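Local coordinates for protein HcgB (Methanococcus maripaludis, PDB 5D5P) that probably acts as the guanylyltransferase that joins a GMP unit to the pyridinol precursor during biosynthesis of the [Fe]-hydrogenase cofactor, at residues K48-I60 / I138-L150. Residues are numbered along the deposited sequence; the frame is centred on the assembly and turned at random.
Sequences KKFKVVSDIISRI and IDKTVELELITAL
Where V52 and I56 meet V142 and L146, two helices pack side by side on one face of a mixed β-sheet, with one clear knob-into-hole fit, that of I56. The axes of the two segments run roughly parallel, N to C, at a signed crossing angle of -33° and a closest approach of 9.4 Å. The knob sits among E143, L146, I147 and L150. I56 CG1 lies beside the backbone N (chi1 -72°) and carries CD1 to meet L146 CD2, tip to tip, at 3.8 Å, while I56 CG2 turns to L150 CD1. L146 CD2 also touches V53 CG1, so one methyl is shared by neighbouring turns of helix 47-57. A turn earlier, V142 CG1 touches both V52 CG1 (4.0 Å) and V53 CG2 (3.9 Å), and I60 CD1 closes the far end on L150 CD2. No hydrogen bond crosses the interface. At its N-terminal end, K48 passes its aliphatic chain across the D139 carboxylate at about a right angle, K48 CG lying 3.0 Å from D139 OD1, whereas K48 NZ stays 4.2 Å from D139 OD1, too far for a salt bridge. The lysine methylenes bury D139 OD1 without giving it a hydrogen bond. Replacing D139 with an alanine would probably leave the K48 ammonium without this nearby negative charge and its methylenes without their carboxylate neighbour. Beneath the pair, V53 and I57 rest on I99 and L150 on I115, while the buried carboxylate of E145 binds R101 and S128. Two neighbouring helices thus close over the same sheet, an arrangement characteristic of layered α/β folds.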
ATOM      1  N   LYS A  48      -6.780  -5.235 -21.750  1.00 34.52           N
ATOM      2  CA  LYS A  48      -7.480  -6.238 -20.958  1.00 35.29           C
ATOM      3  C   LYS A  48      -7.670  -5.782 -19.503  1.00 30.72           C
ATOM      4  O   LYS A  48      -8.773  -5.914 -18.958  1.00 34.08           O
ATOM      5  CB  LYS A  48      -6.725  -7.562 -21.058  1.00 40.66           C
ATOM      6  CG  LYS A  48      -7.295  -8.674 -20.267  1.00 50.93           C
ATOM      7  CD  LYS A  48      -6.495  -9.975 -20.481  1.00 58.70           C
ATOM      8  CE  LYS A  48      -5.183  -9.980 -19.719  1.00 59.55           C
ATOM      9  NZ  LYS A  48      -4.452 -11.272 -19.881  1.00 63.22           N
ATOM     10  N   LYS A  49      -6.624  -5.230 -18.877  1.00 25.72           N
ATOM     11  CA  LYS A  49      -6.771  -4.673 -17.525  1.00 23.78           C
ATOM     12  C   LYS A  49      -7.705  -3.469 -17.551  1.00 24.33           C
ATOM     13  O   LYS A  49      -8.537  -3.304 -16.640  1.00 27.05           O
ATOM     14  CB  LYS A  49      -5.416  -4.263 -16.945  1.00 24.43           C
ATOM     15  CG  LYS A  49      -4.489  -5.467 -16.732  1.00 36.00           C
ATOM     16  CD  LYS A  49      -3.211  -5.094 -15.968  1.00 40.14           C
ATOM     17  CE  LYS A  49      -2.188  -6.222 -16.103  1.00 48.22           C
ATOM     18  NZ  LYS A  49      -0.843  -5.763 -16.541  1.00 50.47           N
ATOM     19  N   PHE A  50      -7.580  -2.622 -18.577  1.00 24.95           N
ATOM     20  CA  PHE A  50      -8.456  -1.452 -18.674  1.00 23.63           C
ATOM     21  C   PHE A  50      -9.923  -1.856 -18.696  1.00 25.59           C
ATOM     22  O   PHE A  50     -10.772  -1.238 -18.032  1.00 29.28           O
ATOM     23  CB  PHE A  50      -8.151  -0.630 -19.923  1.00 24.48           C
ATOM     24  CG  PHE A  50      -9.076   0.531 -20.114  1.00 29.14           C
ATOM     25  CD1 PHE A  50      -9.059   1.602 -19.238  1.00 28.45           C
ATOM     26  CD2 PHE A  50      -9.988   0.538 -21.153  1.00 32.60           C
ATOM     27  CE1 PHE A  50      -9.911   2.662 -19.409  1.00 30.12           C
ATOM     28  CE2 PHE A  50     -10.852   1.604 -21.316  1.00 34.23           C
ATOM     29  CZ  PHE A  50     -10.804   2.667 -20.437  1.00 31.88           C
ATOM     30  N   LYS A  51     -10.234  -2.901 -19.447  1.00 28.12           N
ATOM     31  CA  LYS A  51     -11.623  -3.345 -19.512  1.00 31.00           C
ATOM     32  C   LYS A  51     -12.125  -3.820 -18.145  1.00 33.46           C
ATOM     33  O   LYS A  51     -13.261  -3.512 -17.743  1.00 33.79           O
ATOM     34  CB  LYS A  51     -11.794  -4.449 -20.543  1.00 32.83           C
ATOM     35  CG  LYS A  51     -13.243  -4.978 -20.612  1.00 39.79           C
ATOM     36  CD  LYS A  51     -13.435  -6.118 -21.601  1.00 48.84           C
ATOM     37  CE  LYS A  51     -14.873  -6.656 -21.537  1.00 54.30           C
ATOM     38  NZ  LYS A  51     -15.893  -5.567 -21.425  1.00 55.49           N
ATOM     39  N   VAL A  52     -11.297  -4.590 -17.441  1.00 28.63           N
ATOM     40  CA  VAL A  52     -11.687  -5.050 -16.113  1.00 31.73           C
ATOM     41  C   VAL A  52     -12.016  -3.846 -15.222  1.00 29.36           C
ATOM     42  O   VAL A  52     -13.038  -3.836 -14.556  1.00 31.44           O
ATOM     43  CB  VAL A  52     -10.571  -5.906 -15.437  1.00 33.26           C
ATOM     44  CG1 VAL A  52     -10.910  -6.183 -13.968  1.00 34.70           C
ATOM     45  CG2 VAL A  52     -10.364  -7.196 -16.193  1.00 33.72           C
ATOM     46  N   VAL A  53     -11.157  -2.827 -15.217  1.00 27.36           N
ATOM     47  CA  VAL A  53     -11.355  -1.686 -14.332  1.00 25.57           C
ATOM     48  C   VAL A  53     -12.559  -0.860 -14.775  1.00 26.45           C
ATOM     49  O   VAL A  53     -13.406  -0.506 -13.972  1.00 29.26           O
ATOM     50  CB  VAL A  53     -10.099  -0.789 -14.279  1.00 25.07           C
ATOM     51  CG1 VAL A  53     -10.369   0.499 -13.531  1.00 22.64           C
ATOM     52  CG2 VAL A  53      -8.941  -1.553 -13.608  1.00 26.97           C
ATOM     53  N   SER A  54     -12.631  -0.591 -16.070  1.00 24.50           N
ATOM     54  CA  SER A  54     -13.672   0.260 -16.620  1.00 28.83           C
ATOM     55  C   SER A  54     -15.056  -0.340 -16.379  1.00 32.58           C
ATOM     56  O   SER A  54     -16.000   0.376 -16.026  1.00 32.94           O
ATOM     57  CB  SER A  54     -13.423   0.485 -18.121  1.00 32.71           C
ATOM     58  OG  SER A  54     -14.442   1.289 -18.685  1.00 39.54           O
ATOM     59  N   ASP A  55     -15.187  -1.651 -16.545  1.00 36.33           N
ATOM     60  CA  ASP A  55     -16.484  -2.276 -16.353  1.00 38.69           C
ATOM     61  C   ASP A  55     -16.977  -2.118 -14.920  1.00 36.80           C
ATOM     62  O   ASP A  55     -18.164  -1.935 -14.696  1.00 39.46           O
ATOM     63  CB  ASP A  55     -16.431  -3.760 -16.722  1.00 43.60           C
ATOM     64  CG  ASP A  55     -16.398  -3.985 -18.228  1.00 51.58           C
ATOM     65  OD1 ASP A  55     -16.635  -3.016 -18.980  1.00 55.18           O
ATOM     66  OD2 ASP A  55     -16.113  -5.121 -18.661  1.00 55.43           O
ATOM     67  N   ILE A  56     -16.066  -2.142 -13.952  1.00 32.24           N
ATOM     68  CA  ILE A  56     -16.473  -2.002 -12.556  1.00 30.33           C
ATOM     69  C   ILE A  56     -16.798  -0.555 -12.231  1.00 33.94           C
ATOM     70  O   ILE A  56     -17.823  -0.257 -11.637  1.00 39.41           O
ATOM     71  CB  ILE A  56     -15.376  -2.507 -11.590  1.00 29.48           C
ATOM     72  CG1 ILE A  56     -15.306  -4.031 -11.641  1.00 35.00           C
ATOM     73  CG2 ILE A  56     -15.658  -2.029 -10.162  1.00 28.70           C
ATOM     74  CD1 ILE A  56     -14.038  -4.586 -11.032  1.00 35.51           C
ATOM     75  N   ILE A  57     -15.898   0.339 -12.611  1.00 27.17           N
ATOM     76  CA  ILE A  57     -16.043   1.755 -12.268  1.00 30.31           C
ATOM     77  C   ILE A  57     -17.262   2.363 -12.962  1.00 34.83           C
ATOM     78  O   ILE A  57     -17.875   3.307 -12.448  1.00 37.82           O
ATOM     79  CB  ILE A  57     -14.780   2.530 -12.624  1.00 32.12           C
ATOM     80  CG1 ILE A  57     -13.625   2.009 -11.775  1.00 31.78           C
ATOM     81  CG2 ILE A  57     -14.964   4.015 -12.398  1.00 33.88           C
ATOM     82  CD1 ILE A  57     -13.859   2.142 -10.275  1.00 33.60           C
ATOM     83  N   SER A  58     -17.602   1.824 -14.135  1.00 33.21           N
ATOM     84  CA  SER A  58     -18.746   2.337 -14.897  1.00 39.30           C
ATOM     85  C   SER A  58     -20.050   2.117 -14.165  1.00 42.66           C
ATOM     86  O   SER A  58     -21.023   2.821 -14.417  1.00 45.20           O
ATOM     87  CB  SER A  58     -18.848   1.661 -16.269  1.00 44.05           C
ATOM     88  OG  SER A  58     -17.812   2.118 -17.113  1.00 47.20           O
ATOM     89  N   ARG A  59     -20.064   1.163 -13.239  1.00 43.31           N
ATOM     90  CA  ARG A  59     -21.293   0.851 -12.511  1.00 46.18           C
ATOM     91  C   ARG A  59     -21.517   1.782 -11.326  1.00 40.97           C
ATOM     92  O   ARG A  59     -22.601   1.810 -10.761  1.00 42.77           O
ATOM     93  CB  ARG A  59     -21.294  -0.602 -12.026  1.00 48.18           C
ATOM     94  CG  ARG A  59     -21.427  -1.614 -13.146  1.00 54.42           C
ATOM     95  CD  ARG A  59     -21.415  -3.029 -12.609  1.00 57.33           C
ATOM     96  NE  ARG A  59     -22.560  -3.278 -11.739  1.00 62.43           N
ATOM     97  CZ  ARG A  59     -22.691  -4.352 -10.968  1.00 64.66           C
ATOM     98  NH1 ARG A  59     -21.735  -5.271 -10.958  1.00 65.17           N
ATOM     99  NH2 ARG A  59     -23.767  -4.505 -10.206  1.00 67.07           N
ATOM    100  N   ILE A  60     -20.504   2.551 -10.954  1.00 37.84           N
ATOM    101  CA  ILE A  60     -20.641   3.417  -9.792  1.00 39.61           C
ATOM    102  C   ILE A  60     -20.406   4.886 -10.120  1.00 41.45           C
ATOM    103  O   ILE A  60     -20.451   5.726  -9.233  1.00 42.49           O
ATOM    104  CB  ILE A  60     -19.722   2.986  -8.641  1.00 39.78           C
ATOM    105  CG1 ILE A  60     -18.262   3.167  -9.019  1.00 37.98           C
ATOM    106  CG2 ILE A  60     -20.015   1.534  -8.263  1.00 46.30           C
ATOM    107  CD1 ILE A  60     -17.300   2.874  -7.871  1.00 38.32           C
ATOM    108  N   ILE A 138      -4.489 -12.856 -14.540  1.00 35.96           N
ATOM    109  CA  ILE A 138      -4.272 -11.452 -14.203  1.00 35.26           C
ATOM    110  C   ILE A 138      -5.602 -10.700 -14.151  1.00 34.25           C
ATOM    111  O   ILE A 138      -5.754  -9.787 -13.355  1.00 31.58           O
ATOM    112  CB  ILE A 138      -3.304 -10.776 -15.198  1.00 39.41           C
ATOM    113  CG1 ILE A 138      -2.957  -9.369 -14.730  1.00 37.56           C
ATOM    114  CG2 ILE A 138      -3.881 -10.805 -16.612  1.00 42.43           C
ATOM    115  CD1 ILE A 138      -2.283  -9.345 -13.384  1.00 41.00           C
ATOM    116  N   ASP A 139      -6.593 -11.114 -14.941  1.00 38.16           N
ATOM    117  CA  ASP A 139      -7.857 -10.376 -14.936  1.00 42.54           C
ATOM    118  C   ASP A 139      -8.616 -10.602 -13.652  1.00 39.58           C
ATOM    119  O   ASP A 139      -9.231  -9.678 -13.106  1.00 39.32           O
ATOM    120  CB  ASP A 139      -8.776 -10.809 -16.080  1.00 51.63           C
ATOM    121  CG  ASP A 139      -8.280 -10.366 -17.418  1.00 58.04           C
ATOM    122  OD1 ASP A 139      -7.363  -9.514 -17.431  1.00 58.47           O
ATOM    123  OD2 ASP A 139      -8.820 -10.854 -18.444  1.00 61.01           O
ATOM    124  N   LYS A 140      -8.502 -11.808 -13.118  1.00 36.22           N
ATOM    125  CA  LYS A 140      -9.174 -12.106 -11.868  1.00 36.11           C
ATOM    126  C   LYS A 140      -8.427 -11.427 -10.735  1.00 32.87           C
ATOM    127  O   LYS A 140      -9.039 -10.965  -9.779  1.00 32.27           O
ATOM    128  CB  LYS A 140      -9.257 -13.614 -11.646  1.00 36.25           C
ATOM    129  CG  LYS A 140     -10.504 -14.235 -12.296  1.00 43.46           C
ATOM    130  CD  LYS A 140     -10.750 -15.654 -11.838  1.00 47.80           C
ATOM    131  CE  LYS A 140     -12.094 -16.169 -12.336  1.00 51.21           C
ATOM    132  NZ  LYS A 140     -12.421 -17.520 -11.799  1.00 55.56           N
ATOM    133  N   THR A 141      -7.116 -11.295 -10.874  1.00 31.06           N
ATOM    134  CA  THR A 141      -6.329 -10.568  -9.872  1.00 25.63           C
ATOM    135  C   THR A 141      -6.692  -9.068  -9.823  1.00 28.40           C
ATOM    136  O   THR A 141      -6.942  -8.519  -8.747  1.00 26.36           O
ATOM    137  CB  THR A 141      -4.827 -10.739 -10.124  1.00 30.41           C
ATOM    138  OG1 THR A 141      -4.487 -12.133 -10.031  1.00 31.51           O
ATOM    139  CG2 THR A 141      -4.013  -9.926  -9.105  1.00 34.14           C
ATOM    140  N   VAL A 142      -6.751  -8.416 -10.982  1.00 27.75           N
ATOM    141  CA  VAL A 142      -7.086  -6.989 -11.011  1.00 29.74           C
ATOM    142  C   VAL A 142      -8.525  -6.770 -10.502  1.00 27.40           C
ATOM    143  O   VAL A 142      -8.776  -5.863  -9.719  1.00 26.95           O
ATOM    144  CB  VAL A 142      -6.901  -6.420 -12.436  1.00 33.56           C
ATOM    145  CG1 VAL A 142      -7.363  -4.974 -12.516  1.00 32.27           C
ATOM    146  CG2 VAL A 142      -5.431  -6.518 -12.828  1.00 34.70           C
ATOM    147  N   GLU A 143      -9.451  -7.631 -10.922  1.00 25.02           N
ATOM    148  CA  GLU A 143     -10.833  -7.571 -10.454  1.00 27.21           C
ATOM    149  C   GLU A 143     -10.917  -7.613  -8.927  1.00 28.25           C
ATOM    150  O   GLU A 143     -11.541  -6.745  -8.317  1.00 26.75           O
ATOM    151  CB  GLU A 143     -11.649  -8.723 -11.043  1.00 35.97           C
ATOM    152  CG  GLU A 143     -13.089  -8.732 -10.587  1.00 42.08           C
ATOM    153  CD  GLU A 143     -13.881  -9.888 -11.186  1.00 51.35           C
ATOM    154  OE1 GLU A 143     -13.270 -10.901 -11.590  1.00 57.29           O
ATOM    155  OE2 GLU A 143     -15.114  -9.764 -11.280  1.00 52.49           O
ATOM    156  N   LEU A 144     -10.271  -8.600  -8.305  1.00 30.92           N
ATOM    157  CA  LEU A 144     -10.297  -8.722  -6.851  1.00 30.20           C
ATOM    158  C   LEU A 144      -9.661  -7.494  -6.182  1.00 29.19           C
ATOM    159  O   LEU A 144     -10.150  -7.034  -5.141  1.00 30.26           O
ATOM    160  CB  LEU A 144      -9.572  -9.985  -6.397  1.00 32.74           C
ATOM    161  CG  LEU A 144      -9.499 -10.193  -4.888  1.00 37.71           C
ATOM    162  CD1 LEU A 144     -10.925 -10.297  -4.354  1.00 41.44           C
ATOM    163  CD2 LEU A 144      -8.690 -11.436  -4.541  1.00 39.87           C
ATOM    164  N   GLU A 145      -8.571  -6.984  -6.757  1.00 23.99           N
ATOM    165  CA  GLU A 145      -7.893  -5.816  -6.174  1.00 25.68           C
ATOM    166  C   GLU A 145      -8.884  -4.667  -6.121  1.00 22.30           C
ATOM    167  O   GLU A 145      -8.992  -3.974  -5.104  1.00 21.84           O
ATOM    168  CB  GLU A 145      -6.653  -5.388  -6.987  1.00 26.65           C
ATOM    169  CG  GLU A 145      -5.436  -6.298  -6.818  1.00 29.37           C
ATOM    170  CD  GLU A 145      -4.351  -6.017  -7.846  1.00 36.73           C
ATOM    171  OE1 GLU A 145      -4.550  -5.106  -8.693  1.00 37.83           O
ATOM    172  OE2 GLU A 145      -3.304  -6.713  -7.814  1.00 34.89           O
ATOM    173  N   LEU A 146      -9.610  -4.480  -7.219  1.00 21.33           N
ATOM    174  CA  LEU A 146     -10.451  -3.280  -7.319  1.00 23.62           C
ATOM    175  C   LEU A 146     -11.683  -3.405  -6.445  1.00 25.71           C
ATOM    176  O   LEU A 146     -12.059  -2.456  -5.736  1.00 25.20           O
ATOM    177  CB  LEU A 146     -10.832  -3.008  -8.769  1.00 23.90           C
ATOM    178  CG  LEU A 146     -11.713  -1.780  -9.007  1.00 23.00           C
ATOM    179  CD1 LEU A 146     -11.075  -0.558  -8.384  1.00 23.04           C
ATOM    180  CD2 LEU A 146     -11.872  -1.564 -10.520  1.00 25.10           C
ATOM    181  N   ILE A 147     -12.305  -4.575  -6.483  1.00 25.70           N
ATOM    182  CA  ILE A 147     -13.483  -4.834  -5.658  1.00 27.10           C
ATOM    183  C   ILE A 147     -13.104  -4.704  -4.174  1.00 25.81           C
ATOM    184  O   ILE A 147     -13.859  -4.129  -3.373  1.00 27.33           O
ATOM    185  CB  ILE A 147     -14.087  -6.213  -5.943  1.00 31.57           C
ATOM    186  CG1 ILE A 147     -14.737  -6.200  -7.330  1.00 35.37           C
ATOM    187  CG2 ILE A 147     -15.126  -6.565  -4.903  1.00 29.26           C
ATOM    188  CD1 ILE A 147     -15.334  -7.515  -7.730  1.00 42.66           C
ATOM    189  N   THR A 148     -11.934  -5.213  -3.815  1.00 26.73           N
ATOM    190  CA  THR A 148     -11.460  -5.105  -2.432  1.00 26.93           C
ATOM    191  C   THR A 148     -11.247  -3.645  -2.029  1.00 24.44           C
ATOM    192  O   THR A 148     -11.655  -3.224  -0.938  1.00 23.14           O
ATOM    193  CB  THR A 148     -10.144  -5.901  -2.227  1.00 32.65           C
ATOM    194  OG1 THR A 148     -10.427  -7.305  -2.381  1.00 30.09           O
ATOM    195  CG2 THR A 148      -9.611  -5.704  -0.824  1.00 36.14           C
ATOM    196  N   ALA A 149     -10.622  -2.877  -2.916  1.00 22.30           N
ATOM    197  CA  ALA A 149     -10.312  -1.476  -2.600  1.00 23.23           C
ATOM    198  C   ALA A 149     -11.607  -0.689  -2.437  1.00 24.35           C
ATOM    199  O   ALA A 149     -11.699   0.200  -1.575  1.00 23.03           O
ATOM    200  CB  ALA A 149      -9.416  -0.854  -3.676  1.00 22.39           C
ATOM    201  N   LEU A 150     -12.621  -1.024  -3.233  1.00 22.19           N
ATOM    202  CA  LEU A 150     -13.894  -0.318  -3.101  1.00 21.54           C
ATOM    203  C   LEU A 150     -14.636  -0.763  -1.845  1.00 24.28           C
ATOM    204  O   LEU A 150     -15.161   0.078  -1.129  1.00 25.65           O
ATOM    205  CB  LEU A 150     -14.769  -0.513  -4.336  1.00 23.34           C
ATOM    206  CG  LEU A 150     -14.229   0.162  -5.598  1.00 25.39           C
ATOM    207  CD1 LEU A 150     -14.959  -0.375  -6.813  1.00 26.16           C
ATOM    208  CD2 LEU A 150     -14.346   1.688  -5.531  1.00 23.40           C
TER